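Local coordinates for periplasmic sugar-binding protein (Chloroflexus aurantiacus, PDB 4RXU) that binds beta-D-glucose in the cleft between its two lobes and probably serves as the periplasmic receptor of an ABC-type sugar transporter, at residues 244-250 and 269-275; 158-162 and 230-234; 28-32 and 60-64. All blocks are in the same frame, centred on the assembly; numbering follows the deposited sequence.

Contact 1: 244-250 and 269-275; sequences GKVYILA and VTEYFVT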
# COMPACT_ATOMS: atom_id res chain seq x y z
N GLY A 244 26.18 -7.39 8.02
CA GLY A 244 26.91 -7.47 6.77
C GLY A 244 26.03 -7.05 5.61
O GLY A 244 25.55 -5.93 5.53
N LYS A 245 25.84 -7.97 4.69
CA LYS A 245 25.01 -7.70 3.52
C LYS A 245 23.61 -8.21 3.75
O LYS A 245 23.39 -9.42 3.81
CB LYS A 245 25.60 -8.40 2.32
CG LYS A 245 24.90 -8.09 1.02
CD LYS A 245 25.90 -8.27 -0.08
CE LYS A 245 25.34 -9.21 -1.10
NZ LYS A 245 26.45 -9.59 -2.01
N VAL A 246 22.65 -7.29 3.82
CA VAL A 246 21.35 -7.62 4.37
C VAL A 246 20.24 -7.24 3.42
O VAL A 246 20.41 -6.43 2.52
CB VAL A 246 21.12 -6.97 5.75
CG1 VAL A 246 22.28 -7.26 6.69
CG2 VAL A 246 20.88 -5.47 5.64
N TYR A 247 19.09 -7.86 3.65
CA TYR A 247 17.92 -7.80 2.78
C TYR A 247 16.73 -7.35 3.62
O TYR A 247 16.46 -7.93 4.67
CB TYR A 247 17.72 -9.18 2.14
CG TYR A 247 18.87 -9.46 1.25
CD1 TYR A 247 20.06 -10.00 1.75
CD2 TYR A 247 18.82 -9.14 -0.09
CE1 TYR A 247 21.16 -10.19 0.93
CE2 TYR A 247 19.91 -9.34 -0.93
CZ TYR A 247 21.07 -9.87 -0.40
OH TYR A 247 22.16 -10.06 -1.22
N ILE A 248 16.05 -6.29 3.18
CA ILE A 248 15.03 -5.63 3.97
C ILE A 248 13.74 -5.51 3.17
O ILE A 248 13.69 -4.87 2.11
CB ILE A 248 15.45 -4.22 4.38
CG1 ILE A 248 16.80 -4.23 5.13
CG2 ILE A 248 14.34 -3.54 5.21
CD1 ILE A 248 17.47 -2.88 5.23
N LEU A 249 12.70 -6.18 3.67
CA LEU A 249 11.34 -6.08 3.10
C LEU A 249 10.66 -4.90 3.77
O LEU A 249 10.05 -5.06 4.82
CB LEU A 249 10.54 -7.36 3.34
CG LEU A 249 9.14 -7.30 2.71
CD1 LEU A 249 9.19 -7.44 1.19
CD2 LEU A 249 8.27 -8.37 3.32
N ALA A 250 10.82 -3.71 3.21
CA ALA A 250 10.14 -2.52 3.75
C ALA A 250 8.85 -2.36 2.95
O ALA A 250 8.86 -2.48 1.72
CB ALA A 250 11.01 -1.27 3.63
N VAL A 269 26.60 -3.14 9.06
CA VAL A 269 25.84 -3.34 7.83
C VAL A 269 26.68 -2.79 6.68
O VAL A 269 26.81 -1.58 6.51
CB VAL A 269 24.46 -2.66 7.89
CG1 VAL A 269 23.73 -2.78 6.54
CG2 VAL A 269 23.63 -3.28 9.00
N THR A 270 27.28 -3.70 5.93
CA THR A 270 28.17 -3.30 4.84
C THR A 270 27.43 -2.99 3.56
O THR A 270 27.93 -2.27 2.71
CB THR A 270 29.25 -4.35 4.56
OG1 THR A 270 28.62 -5.62 4.29
CG2 THR A 270 30.23 -4.43 5.77
N GLU A 271 26.23 -3.54 3.41
CA GLU A 271 25.39 -3.28 2.26
C GLU A 271 23.98 -3.67 2.61
O GLU A 271 23.78 -4.65 3.31
CB GLU A 271 25.82 -4.09 1.02
CG GLU A 271 25.17 -3.55 -0.26
CD GLU A 271 25.55 -4.30 -1.53
OE1 GLU A 271 26.30 -5.30 -1.45
OE2 GLU A 271 25.10 -3.88 -2.63
N TYR A 272 22.99 -2.94 2.11
CA TYR A 272 21.61 -3.35 2.29
C TYR A 272 20.84 -3.16 1.00
O TYR A 272 21.12 -2.25 0.18
CB TYR A 272 20.91 -2.61 3.44
CG TYR A 272 20.73 -1.13 3.21
CD1 TYR A 272 19.65 -0.64 2.49
CD2 TYR A 272 21.63 -0.22 3.75
CE1 TYR A 272 19.50 0.73 2.26
CE2 TYR A 272 21.50 1.15 3.55
CZ TYR A 272 20.44 1.62 2.80
OH TYR A 272 20.33 2.98 2.60
N PHE A 273 19.88 -4.07 0.80
CA PHE A 273 18.89 -4.02 -0.25
C PHE A 273 17.54 -3.77 0.42
O PHE A 273 17.19 -4.47 1.37
CB PHE A 273 18.88 -5.34 -1.02
CG PHE A 273 20.17 -5.60 -1.75
CD1 PHE A 273 21.23 -6.25 -1.12
CD2 PHE A 273 20.32 -5.18 -3.05
CE1 PHE A 273 22.41 -6.47 -1.80
CE2 PHE A 273 21.50 -5.40 -3.73
CZ PHE A 273 22.54 -6.04 -3.10
N VAL A 274 16.81 -2.75 -0.01
CA VAL A 274 15.56 -2.39 0.64
C VAL A 274 14.49 -2.05 -0.40
O VAL A 274 14.74 -1.38 -1.41
CB VAL A 274 15.70 -1.21 1.63
CG1 VAL A 274 16.11 0.08 0.94
CG2 VAL A 274 14.42 -1.05 2.44
N THR A 275 13.28 -2.52 -0.10
CA THR A 275 12.13 -2.39 -0.97
C THR A 275 11.28 -1.20 -0.57
O THR A 275 11.58 -0.52 0.39
CB THR A 275 11.29 -3.69 -0.94
OG1 THR A 275 10.76 -3.89 0.37
CG2 THR A 275 12.11 -4.86 -1.35
O HOH W 1 25.95 -7.05 -4.17
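Strands 246-249 and 269-274 run parallel, 4.7 Å apart at closest approach and at 25°. Three bonds form the ladder's middle: Val246 N donates to Glu271 O (2.9 Å), Phe273 N to Val246 O (3.0 Å), and Ile248 N to Phe273 O (2.8 Å). Past the strand end, Thr275 OG1 donates to Ala250 O at 2.7 Å. From Lys245/Glu271 to Ile248/Val274, paired side chains share a face. On one, the Tyr247 and Phe273 rings lie nearly parallel (7°) but slid apart, centroids 5.0 Å apart. Lys245 NZ stays 4.3 Å from Glu271 OE1, beyond salt-bridge range; a water bridges them, donating to OE1 (3.3 Å) and accepting weakly from NZ (3.4 Å). On the other face, Val246 CG2 meets Tyr272 CB at 3.6 Å and Ile248 CG2 Val274 CG2 at 3.7 Å. Helix 253-264 covers this face, with Phe263 on Val246 and Ile248, and Ile259 on Ile248. Strand, helix and neighbouring parallel strand form a beta-alpha-beta unit, the repeating element of the Rossmann-like lobes of periplasmic binding proteins.

Contact 2: 158-162 and 230-234; sequences YLYAG and LAEAN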
# COMPACT_ATOMS: atom_id res chain seq x y z
N TYR A 158 15.36 -9.02 7.04
CA TYR A 158 14.59 -8.25 7.99
C TYR A 158 13.23 -7.95 7.36
O TYR A 158 13.15 -7.39 6.26
CB TYR A 158 15.33 -6.96 8.32
CG TYR A 158 16.60 -7.21 9.13
CD1 TYR A 158 17.78 -7.64 8.52
CD2 TYR A 158 16.61 -7.03 10.50
CE1 TYR A 158 18.95 -7.88 9.26
CE2 TYR A 158 17.76 -7.27 11.26
CZ TYR A 158 18.93 -7.70 10.64
OH TYR A 158 20.07 -7.93 11.41
N LEU A 159 12.16 -8.37 8.05
CA LEU A 159 10.79 -8.23 7.53
C LEU A 159 10.09 -7.06 8.19
O LEU A 159 10.24 -6.86 9.40
CB LEU A 159 9.98 -9.50 7.83
CG LEU A 159 10.53 -10.82 7.27
CD1 LEU A 159 9.75 -12.00 7.83
CD2 LEU A 159 10.56 -10.85 5.74
N TYR A 160 9.32 -6.31 7.40
CA TYR A 160 8.50 -5.21 7.93
C TYR A 160 7.16 -5.21 7.23
O TYR A 160 7.01 -5.75 6.13
CB TYR A 160 9.21 -3.84 7.77
CG TYR A 160 10.51 -3.83 8.55
CD1 TYR A 160 10.52 -3.62 9.93
CD2 TYR A 160 11.73 -4.12 7.93
CE1 TYR A 160 11.70 -3.62 10.67
CE2 TYR A 160 12.92 -4.16 8.66
CZ TYR A 160 12.90 -3.91 10.03
OH TYR A 160 14.07 -3.93 10.75
N ALA A 161 6.18 -4.66 7.92
CA ALA A 161 4.80 -4.68 7.43
C ALA A 161 4.04 -3.39 7.70
O ALA A 161 4.45 -2.55 8.51
CB ALA A 161 4.04 -5.87 8.03
N GLY A 162 2.91 -3.29 7.01
CA GLY A 162 1.97 -2.17 7.19
C GLY A 162 1.10 -2.33 8.44
O GLY A 162 1.32 -3.24 9.26
N LEU A 230 11.61 0.73 15.16
CA LEU A 230 11.62 -0.71 15.08
C LEU A 230 12.92 -1.20 14.44
O LEU A 230 13.54 -2.11 14.94
CB LEU A 230 10.42 -1.23 14.30
CG LEU A 230 10.26 -2.74 14.26
CD1 LEU A 230 10.12 -3.34 15.67
CD2 LEU A 230 9.07 -3.10 13.40
N ALA A 231 13.35 -0.55 13.36
CA ALA A 231 14.62 -0.94 12.74
C ALA A 231 15.78 -0.78 13.73
O ALA A 231 16.63 -1.66 13.85
CB ALA A 231 14.85 -0.13 11.47
N GLU A 232 15.77 0.32 14.46
CA GLU A 232 16.82 0.58 15.48
C GLU A 232 16.82 -0.49 16.58
O GLU A 232 17.87 -1.02 16.96
CB GLU A 232 16.68 1.98 16.11
CG GLU A 232 16.92 3.14 15.15
CD GLU A 232 18.35 3.31 14.68
OE1 GLU A 232 19.20 2.40 14.87
OE2 GLU A 232 18.61 4.38 14.07
N ALA A 233 15.63 -0.83 17.06
CA ALA A 233 15.47 -1.91 18.04
C ALA A 233 15.98 -3.25 17.50
O ALA A 233 16.72 -3.97 18.17
CB ALA A 233 14.01 -2.03 18.49
N ASN A 234 15.59 -3.56 16.27
CA ASN A 234 16.05 -4.77 15.61
C ASN A 234 17.57 -4.82 15.47
O ASN A 234 18.16 -5.86 15.68
CB ASN A 234 15.45 -4.88 14.22
CG ASN A 234 13.95 -5.10 14.20
OD1 ASN A 234 13.36 -4.96 13.15
ND2 ASN A 234 13.35 -5.50 15.31
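One side-chain hydrogen bond joins the two segments: Tyr160 OH donates to Asn234 OD1 at 2.7 Å. The same oxygen also accepts from Asn193 ND2, so the asparagine ties the helix to two partners. Tyr160 follows after strand 155-159, and its ring reaches across to helix 224-237. Apolar contacts flank the bond. Leu230 CD2 sits at the edge of the Tyr160 ring, 3.8 Å from Tyr160 CD1. Ala231 CB is 4.5 Å from Tyr160 CZ, and Ala231 CA makes a close contact with Tyr160 OH at 3.6 Å. Leu230, Ala231 and Asn234 share a helical turn, in which Asn234 N donates to Leu230 O at 2.8 Å. This is a helix packed on one face of the parallel sheet, near the C-terminal end of strand 155-159, as in the alpha/beta lobes of periplasmic binding proteins. Helix 253-264 packs against Tyr160 too, through Ile259 and Phe263. Looser packing adds Tyr158, whose CD2 is 4.5 Å from Asn234 CB, at the ring edge. The Tyr158 hydroxyl is hydrogen-bonded to Asp242 O.

Contact 3: 28-32 and 60-64; sequences TQQLA and GYQVE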
# COMPACT_ATOMS: atom_id res chain seq x y z
N THR A 28 -18.43 24.27 -14.05
CA THR A 28 -18.26 22.83 -13.68
C THR A 28 -19.62 22.24 -13.31
O THR A 28 -20.58 22.99 -13.10
CB THR A 28 -17.25 22.68 -12.52
OG1 THR A 28 -17.87 23.04 -11.28
CG2 THR A 28 -16.01 23.55 -12.76
N GLN A 29 -19.71 20.92 -13.24
CA GLN A 29 -20.94 20.28 -12.76
C GLN A 29 -20.70 19.59 -11.42
O GLN A 29 -19.69 18.90 -11.23
CB GLN A 29 -21.59 19.33 -13.78
CG GLN A 29 -20.67 18.29 -14.40
CD GLN A 29 -21.34 17.44 -15.48
OE1 GLN A 29 -20.80 17.32 -16.59
NE2 GLN A 29 -22.49 16.85 -15.18
N GLN A 30 -21.62 19.80 -10.50
CA GLN A 30 -21.59 19.11 -9.23
C GLN A 30 -22.06 17.69 -9.51
O GLN A 30 -23.15 17.48 -10.05
CB GLN A 30 -22.54 19.75 -8.23
CG GLN A 30 -21.94 20.71 -7.24
CD GLN A 30 -22.98 21.15 -6.23
OE1 GLN A 30 -24.18 21.16 -6.54
NE2 GLN A 30 -22.55 21.48 -5.03
N LEU A 31 -21.23 16.72 -9.18
CA LEU A 31 -21.65 15.32 -9.24
C LEU A 31 -22.10 14.85 -7.87
O LEU A 31 -21.54 15.24 -6.85
CB LEU A 31 -20.50 14.44 -9.73
CG LEU A 31 -19.98 14.71 -11.14
CD1 LEU A 31 -18.94 13.65 -11.48
CD2 LEU A 31 -21.07 14.74 -12.19
N ALA A 32 -23.10 13.97 -7.87
CA ALA A 32 -23.61 13.35 -6.63
C ALA A 32 -22.71 12.21 -6.21
O ALA A 32 -23.10 11.03 -6.13
CB ALA A 32 -25.04 12.91 -6.81
N GLY A 60 -14.21 19.00 -15.53
CA GLY A 60 -15.20 19.98 -15.10
C GLY A 60 -16.18 19.42 -14.09
O GLY A 60 -17.36 19.74 -14.13
N TYR A 61 -15.68 18.57 -13.20
CA TYR A 61 -16.50 17.95 -12.16
C TYR A 61 -16.14 18.53 -10.80
O TYR A 61 -14.97 18.83 -10.53
CB TYR A 61 -16.28 16.43 -12.06
CG TYR A 61 -16.69 15.58 -13.24
CD1 TYR A 61 -17.70 15.97 -14.13
CD2 TYR A 61 -16.08 14.34 -13.43
CE1 TYR A 61 -18.06 15.15 -15.20
CE2 TYR A 61 -16.43 13.52 -14.49
CZ TYR A 61 -17.42 13.92 -15.37
OH TYR A 61 -17.73 13.05 -16.39
N GLN A 62 -17.17 18.74 -9.99
CA GLN A 62 -16.98 19.10 -8.60
C GLN A 62 -17.49 17.99 -7.69
O GLN A 62 -18.66 17.60 -7.75
CB GLN A 62 -17.67 20.41 -8.23
CG GLN A 62 -17.06 20.99 -6.95
CD GLN A 62 -18.00 20.99 -5.75
OE1 GLN A 62 -18.11 20.00 -5.02
NE2 GLN A 62 -18.65 22.13 -5.54
N VAL A 63 -16.57 17.48 -6.89
CA VAL A 63 -16.82 16.37 -5.97
C VAL A 63 -16.08 16.66 -4.66
O VAL A 63 -14.87 16.96 -4.67
CB VAL A 63 -16.31 15.05 -6.56
CG1 VAL A 63 -16.35 13.91 -5.55
CG2 VAL A 63 -17.06 14.68 -7.83
N GLU A 64 -16.79 16.57 -3.54
CA GLU A 64 -16.18 16.85 -2.25
C GLU A 64 -15.28 15.69 -1.81
O GLU A 64 -15.65 14.52 -1.95
CB GLU A 64 -17.24 17.14 -1.18
CG GLU A 64 -16.64 17.60 0.14
CD GLU A 64 -17.68 18.14 1.12
OE1 GLU A 64 -18.88 17.79 0.97
OE2 GLU A 64 -17.31 18.92 2.03
O HOH W 2 -20.59 17.56 -5.61
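Leu31 lays its CD1 over one face of the Tyr61 ring, 3.6 Å from the centroid and 17° off the ring normal. This is a CH-pi contact, and Leu31 CD1 comes to 3.4 Å from Tyr61 CG. The leucine also touches Val63: Leu31 CB is 3.9 Å from Val63 CG2. At the ring edge, Gln29 OE1 lies 3.8 Å from Tyr61 CE1. Helix 300-315 packs against the side of the sheet that carries Tyr61, with Leu315 on Leu31 and with Ile308 and Val312 on Tyr61. The backbones pair in parallel. Gln29 N donates to Gly60 O (2.8 Å), Gln62 N to Gln29 O (2.8 Å), and Leu31 N to Gln62 O (3.1 Å). Strand 29-37, helix 44-59 and strand 61-67 make a beta-alpha-beta unit, the first in the modelled chain. Gly60 ends the helix in a Schellman motif, and its positive phi suits glycine. The strand directions differ by 39°, and the ladder is interrupted after Gln62, where the chain turns a corner at Ala32. There a water donates to both Leu31 O (2.8 Å) and Gln62 O (2.9 Å). Opposite the tyrosine face, Gln30 and Gln62 sit side by side, exposed, with Gln30 CG 4.0 Å from Gln62 NE2.

Contacts 1 and 2 lie in one lobe and touch. Strands 155-159 and 246-249 are neighbours in the same parallel sheet, and the backbone of Tyr158 hydrogen-bonds with those of Tyr247 and Leu249. Ile248 also packs on Tyr160. Contact 3 lies on the opposite side of the chain's centre, about 47 Å from contact 1 between contact centres. Contacts 1 and 3 have the same plan, two parallel strands joined through a helix. Contact 1 is partly buried, with a longer ladder and more apolar packing. Contact 3 is at the surface near the modelled N-terminus, with glutamines and a water bridge between backbone oxygens. Contact 2 is buried and joins strand end to helix, relying on side chains.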